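Local coordinates for ThiJ/PfpI domain protein (Brachyspira murdochii, PDB 4HCJ) that is probably a hydrolase of the DJ-1/PfpI family that binds magnesium, its exact reaction unknown, at residues G5-M14 / V65-V76; L84-K95 / S109-I119. One frame throughout, in Å; residues are numbered along the deposited sequence. Where two conformers were deposited one is given.

Interaction 1 of 2, residues G5-M14 / V65-V76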
loop_
_atom_site.group_PDB
_atom_site.type_symbol
_atom_site.label_atom_id
_atom_site.label_comp_id
_atom_site.label_asym_id
_atom_site.label_seq_id
_atom_site.Cartn_x
_atom_site.Cartn_y
_atom_site.Cartn_z
ATOM N N GLY A 5 -13.763 -16.323 -3.694
ATOM C CA GLY A 5 -12.368 -16.448 -3.308
ATOM C C GLY A 5 -11.911 -15.376 -2.332
ATOM O O GLY A 5 -10.722 -15.041 -2.273
ATOM N N LYS A 6 -12.848 -14.826 -1.561
ATOM C CA LYS A 6 -12.510 -13.810 -0.571
ATOM C C LYS A 6 -11.849 -14.444 0.643
ATOM O O LYS A 6 -12.290 -15.486 1.141
ATOM C CB LYS A 6 -13.738 -13.012 -0.148
ATOM C CG LYS A 6 -13.365 -11.764 0.613
ATOM C CD LYS A 6 -14.554 -10.931 0.993
ATOM C CE LYS A 6 -14.090 -9.639 1.647
ATOM N NZ LYS A 6 -15.228 -8.889 2.229
ATOM N N THR A 7 -10.796 -13.791 1.116
ATOM C CA THR A 7 -9.924 -14.356 2.135
ATOM C C THR A 7 -9.946 -13.613 3.465
ATOM O O THR A 7 -9.473 -14.132 4.469
ATOM C CB THR A 7 -8.462 -14.354 1.629
ATOM O OG1 THR A 7 -8.000 -12.998 1.477
ATOM C CG2 THR A 7 -8.335 -15.096 0.295
ATOM N N ASN A 8 -10.439 -12.378 3.463
ATOM C CA ASN A 8 -10.350 -11.512 4.632
ATOM C C ASN A 8 -8.903 -11.304 5.083
ATOM O O ASN A 8 -8.644 -11.130 6.269
ATOM C CB ASN A 8 -11.230 -11.986 5.804
ATOM C CG ASN A 8 -12.719 -11.981 5.461
ATOM O OD1 ASN A 8 -13.146 -11.401 4.467
ATOM N ND2 ASN A 8 -13.516 -12.617 6.310
ATOM N N ASN A 9 -7.977 -11.294 4.120
ATOM C CA ASN A 9 -6.559 -11.060 4.391
ATOM C C ASN A 9 -6.054 -9.865 3.578
ATOM O O ASN A 9 -6.444 -9.682 2.420
ATOM C CB ASN A 9 -5.710 -12.264 3.984
ATOM C CG ASN A 9 -6.005 -13.509 4.787
ATOM O OD1 ASN A 9 -6.321 -13.460 5.976
ATOM N ND2 ASN A 9 -5.878 -14.651 4.130
ATOM N N ILE A 10 -5.153 -9.089 4.177
ATOM C CA ILE A 10 -4.522 -7.947 3.531
ATOM C C ILE A 10 -3.007 -8.092 3.611
ATOM O O ILE A 10 -2.467 -8.425 4.667
ATOM C CB ILE A 10 -4.971 -6.623 4.182
ATOM C CG1 ILE A 10 -6.463 -6.389 3.948
ATOM C CG2 ILE A 10 -4.136 -5.430 3.678
ATOM C CD1 ILE A 10 -7.015 -5.205 4.715
ATOM N N LEU A 11 -2.330 -7.833 2.499
ATOM C CA LEU A 11 -0.874 -7.842 2.417
ATOM C C LEU A 11 -0.306 -6.433 2.451
ATOM O O LEU A 11 -0.755 -5.585 1.665
ATOM C CB LEU A 11 -0.436 -8.475 1.103
ATOM C CG LEU A 11 1.071 -8.481 0.838
ATOM C CD1 LEU A 11 1.799 -9.403 1.827
ATOM C CD2 LEU A 11 1.356 -8.874 -0.593
ATOM N N TYR A 12 0.681 -6.180 3.305
ATOM C CA TYR A 12 1.491 -4.982 3.211
ATOM C C TYR A 12 2.753 -5.242 2.391
ATOM O O TYR A 12 3.356 -6.320 2.478
ATOM C CB TYR A 12 1.915 -4.515 4.588
ATOM C CG TYR A 12 0.841 -3.950 5.474
ATOM C CD1 TYR A 12 0.403 -2.641 5.310
ATOM C CD2 TYR A 12 0.270 -4.712 6.493
ATOM C CE1 TYR A 12 -0.552 -2.087 6.129
ATOM C CE2 TYR A 12 -0.686 -4.160 7.337
ATOM C CZ TYR A 12 -1.093 -2.852 7.151
ATOM O OH TYR A 12 -2.022 -2.328 8.020
ATOM N N VAL A 13 3.165 -4.234 1.635
ATOM C CA VAL A 13 4.481 -4.169 1.011
ATOM C C VAL A 13 5.171 -2.942 1.583
ATOM O O VAL A 13 4.634 -1.832 1.480
ATOM C CB VAL A 13 4.356 -4.035 -0.529
ATOM C CG1 VAL A 13 5.683 -3.647 -1.166
ATOM C CG2 VAL A 13 3.803 -5.328 -1.128
HETATM N N MSE A 14 6.340 -3.116 2.202
HETATM C CA MSE A 14 7.015 -1.974 2.805
HETATM C C MSE A 14 8.482 -2.262 2.994
HETATM O O MSE A 14 8.933 -3.416 2.935
HETATM C CB MSE A 14 6.343 -1.560 4.126
HETATM C CG MSE A 14 6.552 -2.519 5.280
HETATM SE SE MSE A 14 5.087 -2.207 6.546
HETATM C CE MSE A 14 5.908 -2.883 8.147
ATOM N N VAL A 65 4.950 -14.084 -2.189
ATOM C CA VAL A 65 3.565 -13.640 -2.208
ATOM C C VAL A 65 2.758 -14.360 -3.272
ATOM O O VAL A 65 3.171 -14.435 -4.425
ATOM C CB VAL A 65 3.497 -12.128 -2.447
ATOM C CG1 VAL A 65 2.062 -11.676 -2.745
ATOM C CG2 VAL A 65 4.079 -11.396 -1.249
ATOM N N ASP A 66 1.605 -14.879 -2.856
ATOM C CA ASP A 66 0.626 -15.480 -3.753
ATOM C C ASP A 66 -0.638 -14.642 -3.644
ATOM O O ASP A 66 -1.257 -14.573 -2.580
ATOM C CB ASP A 66 0.345 -16.927 -3.334
ATOM C CG ASP A 66 -0.564 -17.660 -4.303
ATOM O OD1 ASP A 66 -1.246 -17.008 -5.122
ATOM O OD2 ASP A 66 -0.595 -18.904 -4.233
ATOM N N ALA A 67 -1.028 -14.006 -4.744
ATOM C CA ALA A 67 -2.203 -13.137 -4.730
ATOM C C ALA A 67 -3.499 -13.832 -4.311
ATOM O O ALA A 67 -4.403 -13.189 -3.789
ATOM C CB ALA A 67 -2.388 -12.444 -6.080
ATOM N N VAL A 68 -3.580 -15.141 -4.527
ATOM C CA VAL A 68 -4.797 -15.883 -4.194
ATOM C C VAL A 68 -5.072 -15.875 -2.692
ATOM O O VAL A 68 -6.191 -16.139 -2.259
ATOM C CB VAL A 68 -4.747 -17.343 -4.727
ATOM C CG1 VAL A 68 -3.893 -18.222 -3.827
ATOM C CG2 VAL A 68 -6.149 -17.915 -4.859
ATOM N N GLU A 69 -4.054 -15.547 -1.897
ATOM C CA GLU A 69 -4.180 -15.582 -0.446
ATOM C C GLU A 69 -4.576 -14.248 0.177
ATOM O O GLU A 69 -4.642 -14.145 1.398
ATOM C CB GLU A 69 -2.864 -16.054 0.183
ATOM C CG GLU A 69 -2.428 -17.444 -0.269
ATOM C CD GLU A 69 -1.188 -17.929 0.450
ATOM O OE1 GLU A 69 -0.855 -19.119 0.302
ATOM O OE2 GLU A 69 -0.550 -17.125 1.166
ATOM N N PHE A 70 -4.821 -13.236 -0.654
ATOM C CA PHE A 70 -5.109 -11.883 -0.163
ATOM C C PHE A 70 -6.226 -11.215 -0.945
ATOM O O PHE A 70 -6.412 -11.492 -2.122
ATOM C CB PHE A 70 -3.852 -11.013 -0.248
ATOM C CG PHE A 70 -2.725 -11.506 0.598
ATOM C CD1 PHE A 70 -2.714 -11.244 1.952
ATOM C CD2 PHE A 70 -1.677 -12.234 0.041
ATOM C CE1 PHE A 70 -1.687 -11.695 2.764
ATOM C CE2 PHE A 70 -0.637 -12.690 0.846
ATOM C CZ PHE A 70 -0.649 -12.426 2.211
ATOM N N ASP A 71 -6.944 -10.302 -0.291
ATOM C CA ASP A 71 -7.961 -9.491 -0.958
ATOM C C ASP A 71 -7.413 -8.148 -1.440
ATOM O O ASP A 71 -8.023 -7.507 -2.305
ATOM C CB ASP A 71 -9.127 -9.215 -0.003
ATOM C CG ASP A 71 -9.840 -10.471 0.452
ATOM O OD1 ASP A 71 -9.784 -11.507 -0.252
ATOM O OD2 ASP A 71 -10.469 -10.391 1.523
ATOM N N ALA A 72 -6.309 -7.695 -0.859
ATOM C CA ALA A 72 -5.764 -6.367 -1.112
ATOM C C ALA A 72 -4.283 -6.386 -0.824
ATOM O O ALA A 72 -3.817 -7.170 0.025
ATOM C CB ALA A 72 -6.425 -5.338 -0.214
ATOM N N VAL A 73 -3.573 -5.487 -1.491
ATOM C CA VAL A 73 -2.202 -5.141 -1.149
ATOM C C VAL A 73 -2.163 -3.663 -0.785
ATOM O O VAL A 73 -2.868 -2.847 -1.386
ATOM C CB VAL A 73 -1.220 -5.496 -2.299
ATOM C CG1 VAL A 73 -1.539 -4.726 -3.588
ATOM C CG2 VAL A 73 0.216 -5.249 -1.888
ATOM N N VAL A 74 -1.360 -3.352 0.228
ATOM C CA VAL A 74 -1.185 -1.987 0.728
ATOM C C VAL A 74 0.294 -1.635 0.703
ATOM O O VAL A 74 1.112 -2.260 1.414
ATOM C CB VAL A 74 -1.723 -1.857 2.161
ATOM C CG1 VAL A 74 -1.394 -0.487 2.750
ATOM C CG2 VAL A 74 -3.226 -2.137 2.203
ATOM N N PHE A 75 0.639 -0.636 -0.104
ATOM C CA PHE A 75 2.006 -0.117 -0.205
ATOM C C PHE A 75 2.188 1.015 0.797
ATOM O O PHE A 75 1.594 2.091 0.655
ATOM C CB PHE A 75 2.284 0.361 -1.638
ATOM C CG PHE A 75 2.278 -0.751 -2.648
ATOM C CD1 PHE A 75 3.440 -1.472 -2.911
ATOM C CD2 PHE A 75 1.116 -1.093 -3.334
ATOM C CE1 PHE A 75 3.441 -2.522 -3.821
ATOM C CE2 PHE A 75 1.118 -2.150 -4.243
ATOM C CZ PHE A 75 2.280 -2.864 -4.478
ATOM N N VAL A 76 3.006 0.763 1.815
ATOM C CA VAL A 76 3.297 1.736 2.854
ATOM C C VAL A 76 4.505 2.575 2.456
ATOM O O VAL A 76 5.436 2.065 1.820
ATOM C CB VAL A 76 3.537 1.000 4.211
ATOM C CG1 VAL A 76 4.164 1.902 5.263
ATOM C CG2 VAL A 76 2.222 0.413 4.720
HETATM O O HOH W 1 -8.426 -15.229 -3.699
#

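Interaction 2 of 2, residues L84-K95 / S109-I119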
loop_
_atom_site.group_PDB
_atom_site.type_symbol
_atom_site.label_atom_id
_atom_site.label_comp_id
_atom_site.label_asym_id
_atom_site.label_seq_id
_atom_site.Cartn_x
_atom_site.Cartn_y
_atom_site.Cartn_z
ATOM N N LEU A 84 12.461 1.183 -2.685
ATOM C CA LEU A 84 11.585 0.247 -3.393
ATOM C C LEU A 84 10.904 0.854 -4.615
ATOM O O LEU A 84 10.233 0.144 -5.359
ATOM C CB LEU A 84 10.500 -0.245 -2.440
ATOM C CG LEU A 84 10.975 -0.955 -1.173
ATOM C CD1 LEU A 84 9.786 -1.324 -0.284
ATOM C CD2 LEU A 84 11.789 -2.180 -1.532
ATOM N N TRP A 85 11.077 2.151 -4.836
ATOM C CA TRP A 85 10.356 2.833 -5.896
ATOM C C TRP A 85 10.641 2.284 -7.288
ATOM O O TRP A 85 9.737 2.216 -8.139
ATOM C CB TRP A 85 10.692 4.308 -5.854
ATOM C CG TRP A 85 9.981 5.091 -4.823
ATOM C CD1 TRP A 85 9.044 4.648 -3.914
ATOM C CD2 TRP A 85 10.113 6.493 -4.611
ATOM N NE1 TRP A 85 8.590 5.701 -3.143
ATOM C CE2 TRP A 85 9.223 6.847 -3.568
ATOM C CE3 TRP A 85 10.895 7.491 -5.207
ATOM C CZ2 TRP A 85 9.086 8.163 -3.131
ATOM C CZ3 TRP A 85 10.756 8.787 -4.768
ATOM C CH2 TRP A 85 9.860 9.112 -3.742
ATOM N N ASP A 86 11.906 1.945 -7.537
ATOM C CA ASP A 86 12.320 1.453 -8.851
ATOM C C ASP A 86 12.535 -0.055 -8.872
ATOM O O ASP A 86 13.164 -0.575 -9.781
ATOM C CB ASP A 86 13.581 2.190 -9.323
ATOM C CG ASP A 86 13.311 3.655 -9.626
ATOM O OD1 ASP A 86 12.220 3.975 -10.156
ATOM O OD2 ASP A 86 14.186 4.484 -9.321
ATOM N N ASP A 87 11.997 -0.754 -7.884
ATOM C CA ASP A 87 12.216 -2.183 -7.763
ATOM C C ASP A 87 11.175 -2.954 -8.580
ATOM O O ASP A 87 9.971 -2.784 -8.397
ATOM C CB ASP A 87 12.128 -2.539 -6.282
ATOM C CG ASP A 87 12.639 -3.930 -5.983
ATOM O OD1 ASP A 87 12.080 -4.912 -6.458
ATOM O OD2 ASP A 87 13.615 -4.045 -5.237
ATOM N N TRP A 88 11.646 -3.819 -9.475
ATOM C CA TRP A 88 10.733 -4.576 -10.309
ATOM C C TRP A 88 9.820 -5.505 -9.504
ATOM O O TRP A 88 8.734 -5.856 -9.974
ATOM C CB TRP A 88 11.483 -5.347 -11.411
ATOM C CG TRP A 88 12.312 -6.483 -10.921
ATOM C CD1 TRP A 88 13.629 -6.447 -10.584
ATOM C CD2 TRP A 88 11.881 -7.843 -10.721
ATOM N NE1 TRP A 88 14.046 -7.692 -10.183
ATOM C CE2 TRP A 88 12.997 -8.569 -10.255
ATOM C CE3 TRP A 88 10.660 -8.510 -10.885
ATOM C CZ2 TRP A 88 12.936 -9.933 -9.962
ATOM C CZ3 TRP A 88 10.602 -9.869 -10.594
ATOM C CH2 TRP A 88 11.729 -10.557 -10.123
ATOM N N ARG A 89 10.253 -5.918 -8.314
ATOM C CA ARG A 89 9.439 -6.838 -7.517
ATOM C C ARG A 89 8.223 -6.135 -6.929
ATOM O O ARG A 89 7.125 -6.680 -6.947
ATOM C CB ARG A 89 10.253 -7.469 -6.382
ATOM C CG ARG A 89 11.473 -8.242 -6.838
ATOM C CD ARG A 89 12.355 -8.579 -5.662
ATOM N NE ARG A 89 12.957 -7.367 -5.124
ATOM C CZ ARG A 89 13.724 -7.363 -4.050
ATOM N NH1 ARG A 89 13.937 -8.496 -3.360
ATOM N NH2 ARG A 89 14.249 -6.219 -3.636
ATOM N N THR A 90 8.408 -4.942 -6.370
ATOM C CA THR A 90 7.279 -4.241 -5.774
ATOM C C THR A 90 6.321 -3.752 -6.860
ATOM O O THR A 90 5.111 -3.836 -6.710
ATOM C CB THR A 90 7.759 -3.089 -4.898
ATOM O OG1 THR A 90 8.559 -2.230 -5.703
ATOM C CG2 THR A 90 8.574 -3.613 -3.703
ATOM N N GLN A 91 6.878 -3.277 -7.970
ATOM C CA GLN A 91 6.039 -2.914 -9.110
ATOM C C GLN A 91 5.295 -4.134 -9.634
ATOM O O GLN A 91 4.116 -4.058 -9.991
ATOM C CB GLN A 91 6.883 -2.282 -10.217
ATOM C CG GLN A 91 7.517 -0.965 -9.823
ATOM C CD GLN A 91 8.460 -0.441 -10.871
ATOM O OE1 GLN A 91 8.492 -0.921 -11.998
ATOM N NE2 GLN A 91 9.262 0.533 -10.492
ATOM N N GLY A 92 5.980 -5.275 -9.655
ATOM C CA GLY A 92 5.378 -6.508 -10.115
ATOM C C GLY A 92 4.202 -6.922 -9.240
ATOM O O GLY A 92 3.194 -7.409 -9.745
ATOM N N LEU A 93 4.321 -6.741 -7.925
ATOM C CA LEU A 93 3.192 -7.046 -7.040
ATOM C C LEU A 93 2.010 -6.110 -7.279
ATOM O O LEU A 93 0.854 -6.541 -7.219
ATOM C CB LEU A 93 3.615 -7.028 -5.573
ATOM C CG LEU A 93 4.571 -8.150 -5.152
ATOM C CD1 LEU A 93 4.978 -7.984 -3.691
ATOM C CD2 LEU A 93 3.946 -9.525 -5.378
ATOM N N ALA A 94 2.273 -4.836 -7.539
ATOM C CA ALA A 94 1.188 -3.905 -7.844
ATOM C C ALA A 94 0.399 -4.393 -9.063
ATOM O O ALA A 94 -0.835 -4.438 -9.051
ATOM C CB ALA A 94 1.730 -2.519 -8.097
ATOM N N LYS A 95 1.119 -4.770 -10.115
ATOM C CA LYS A 95 0.482 -5.241 -11.337
ATOM C C LYS A 95 -0.232 -6.573 -11.120
ATOM O O LYS A 95 -1.336 -6.786 -11.630
ATOM C CB LYS A 95 1.515 -5.368 -12.460
ATOM C CG LYS A 95 2.153 -4.039 -12.833
ATOM C CD LYS A 95 3.048 -4.134 -14.050
ATOM C CE LYS A 95 4.381 -3.449 -13.803
ATOM N NZ LYS A 95 5.360 -4.373 -13.160
ATOM N N SER A 109 4.424 7.753 0.381
ATOM C CA SER A 109 5.418 7.361 -0.616
ATOM C C SER A 109 5.154 5.993 -1.261
ATOM O O SER A 109 5.702 5.705 -2.319
ATOM C CB SER A 109 6.817 7.428 -0.031
ATOM O OG SER A 109 7.141 8.775 0.252
ATOM N N GLY A 110 4.313 5.159 -0.645
ATOM C CA GLY A 110 3.941 3.915 -1.295
ATOM C C GLY A 110 3.263 4.102 -2.648
ATOM O O GLY A 110 3.364 3.240 -3.530
ATOM N N VAL A 111 2.574 5.233 -2.832
ATOM C CA VAL A 111 1.877 5.496 -4.089
ATOM C C VAL A 111 2.862 5.536 -5.264
ATOM O O VAL A 111 2.491 5.198 -6.386
ATOM C CB VAL A 111 1.044 6.800 -3.997
ATOM C CG1 VAL A 111 0.344 7.121 -5.316
ATOM C CG2 VAL A 111 0.010 6.682 -2.876
ATOM N N VAL A 112 4.107 5.972 -5.023
ATOM C CA VAL A 112 5.087 6.050 -6.096
ATOM C C VAL A 112 5.386 4.682 -6.720
ATOM O O VAL A 112 5.631 4.590 -7.920
ATOM C CB VAL A 112 6.355 6.786 -5.656
ATOM C CG1 VAL A 112 7.399 6.809 -6.772
ATOM C CG2 VAL A 112 6.005 8.197 -5.210
ATOM N N ILE A 113 5.364 3.611 -5.920
ATOM C CA ILE A 113 5.562 2.278 -6.480
ATOM C C ILE A 113 4.484 1.993 -7.523
ATOM O O ILE A 113 4.755 1.473 -8.609
ATOM C CB ILE A 113 5.553 1.203 -5.388
ATOM C CG1 ILE A 113 6.765 1.389 -4.457
ATOM C CG2 ILE A 113 5.543 -0.206 -5.989
ATOM C CD1 ILE A 113 6.695 0.553 -3.175
HETATM N N MSE A 114 3.238 2.289 -7.161
HETATM C CA MSE A 114 2.111 2.090 -8.067
HETATM C C MSE A 114 2.230 2.950 -9.338
HETATM O O MSE A 114 1.985 2.465 -10.459
HETATM C CB MSE A 114 0.812 2.366 -7.315
HETATM C CG MSE A 114 0.572 1.346 -6.188
HETATM SE SE MSE A 114 -0.673 1.937 -4.814
HETATM C CE MSE A 114 -2.291 2.182 -5.867
ATOM N N ALA A 115 2.638 4.205 -9.163
ATOM C CA ALA A 115 2.823 5.083 -10.305
ATOM C C ALA A 115 3.891 4.521 -11.240
ATOM O O ALA A 115 3.708 4.468 -12.461
ATOM C CB ALA A 115 3.209 6.473 -9.832
ATOM N N ASN A 116 5.014 4.107 -10.660
ATOM C CA ASN A 116 6.127 3.583 -11.443
ATOM C C ASN A 116 5.804 2.246 -12.112
ATOM O O ASN A 116 6.392 1.919 -13.140
ATOM C CB ASN A 116 7.376 3.464 -10.586
ATOM C CG ASN A 116 7.995 4.806 -10.241
ATOM O OD1 ASN A 116 7.585 5.845 -10.753
ATOM N ND2 ASN A 116 9.003 4.783 -9.384
ATOM N N ALA A 117 4.867 1.492 -11.548
ATOM C CA ALA A 117 4.384 0.248 -12.147
ATOM C C ALA A 117 3.434 0.496 -13.323
ATOM O O ALA A 117 2.992 -0.461 -13.971
ATOM C CB ALA A 117 3.667 -0.586 -11.099
ATOM N N LYS A 118 3.110 1.761 -13.590
ATOM C CA LYS A 118 2.222 2.159 -14.692
ATOM C C LYS A 118 0.795 1.683 -14.496
ATOM O O LYS A 118 0.079 1.438 -15.466
ATOM C CB LYS A 118 2.758 1.690 -16.046
ATOM C CG LYS A 118 4.118 2.228 -16.332
ATOM C CD LYS A 118 4.040 3.721 -16.350
ATOM C CE LYS A 118 5.096 4.309 -15.486
ATOM N NZ LYS A 118 6.173 4.866 -16.371
ATOM N N ILE A 119 0.369 1.559 -13.249
ATOM C CA ILE A 119 -1.024 1.220 -12.983
ATOM C C ILE A 119 -1.879 2.426 -12.626
ATOM O O ILE A 119 -3.075 2.281 -12.395
ATOM C CB ILE A 119 -1.181 0.107 -11.911
ATOM C CG1 ILE A 119 -0.747 0.570 -10.507
ATOM C CG2 ILE A 119 -0.469 -1.187 -12.350
ATOM C CD1 ILE A 119 -1.426 -0.236 -9.401
#

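Interaction 1 of 2, residues G5-M14 / V65-V76
D71 turns its carboxylate onto the backbone that leads into strand 9-13. Its OD1 takes the backbone N of T7 at 2.8 Å on the syn lone pair, and a weak bond from T7 OG1. OD2 receives a second, bent and weak bond from N8 N. T7 OG1 also accepts from N9 N, an ST turn, so one hydroxyl links the turn to the carboxylate. The backbone of D71 joins in: its N donates to N9 O, nearly straight at 172°. N9 then uses its side chain, with ND2 giving 3.0 Å to E69 O, which lies in the plane of the N9 amide.

Further along, the F70 ring lies flat under L11. L11 CB sits over its centre, 3.7 Å from the centroid, a CH-pi contact. The L11 CG is anti to the backbone N (chi1 177°), and CD2 reaches V65 CG1 tip to tip at 3.6 Å. V13 packs CG1 on F75 CD1 and CG2 on V73 CG2. On the other face I10 CG2 meets V74 CG2, and Y12 CD1 touches V76 CG2 at 3.6 Å.

The ladder L11 N to A72 O, V74 N to L11 O, V13 N to V74 O and V76 N to V13 O ties the strands. A72 N is buried without a partner. Outside, Y12 OH bonds S27 of helix 21-33, and K102 NZ holds F70 O and A67 O. Strand 37-42 flanks 9-13 on its other edge. Two neighbouring parallel strands, with helices packed on both faces, are the centre of the alpha-beta-alpha sandwich of the DJ-1/PfpI family.

Interaction 2 of 2, residues L84-K95 / S109-I119
N116 donates from ND2 to the backbone O of W85 at 2.9 Å. The N-H points almost straight at the oxygen, 175°, but it arrives from above the carbonyl plane. The same oxygen has a second donor, Q91 NE2, also at 2.9 Å and much nearer the carbonyl plane. Two side-chain amides, their planes 73° apart, thus satisfy one carbonyl. Each keeps the oxygen in its own amide plane.

The W85 indole lies across V112. V112 CG1 sits over the five-membered ring, 3.6 Å from its centroid, a CH-pi contact. NE1 reaches S109 O at 3.0 Å, a weak bond bent to 134°. S109 OG is satisfied by D131, and H134 meets the W85 ring.

I113 packs against L84, W85 and T90, its CG2 touching T90 OG1 at 3.6 Å. L84 O and D87 O are both within reach of the one T90 hydroxyl proton. Further along both segments, A117 CB packs on Q91 CB at 3.7 Å, and A94 CB meets A117 CB and I119 CD1.

R89 grips the D87 carboxylate side-on, NE to OD1 and NH2 to OD2, and its N gives OD1 the N-cap bond. K118 closes the other helix in a Schellman motif. The N116 side chain is about 5 Å from that of H137, which binds magnesium in a structure of this protein. Helices 88-99 and 110-116, joined through strand 103-107, cross steeply on the F75 face of the sheet. The turn from that strand into helix 110-116 probably corresponds to the nucleophile elbow of DJ-1/PfpI relatives.

Both interactions are largely buried, and they share no segment. Interaction 1 is strand against strand: a parallel backbone ladder that loosens at its start, with aliphatic and aromatic side chains on both faces and a polar cluster at its partly exposed N-terminal end. Interaction 2 is helix against helix, with both cross-contact bonds made at the turn before the first helix, through an asparagine amide and an indole. The two meet at F75. Its ring, on strand 72-75, packs on T90 and A94 of helix 88-99, while its CB touches G110 O. M14 also touches L84. Strand 72-75 leads on to helix 88-99, so the sheet centre of interaction 1 underlies the helix layer of interaction 2.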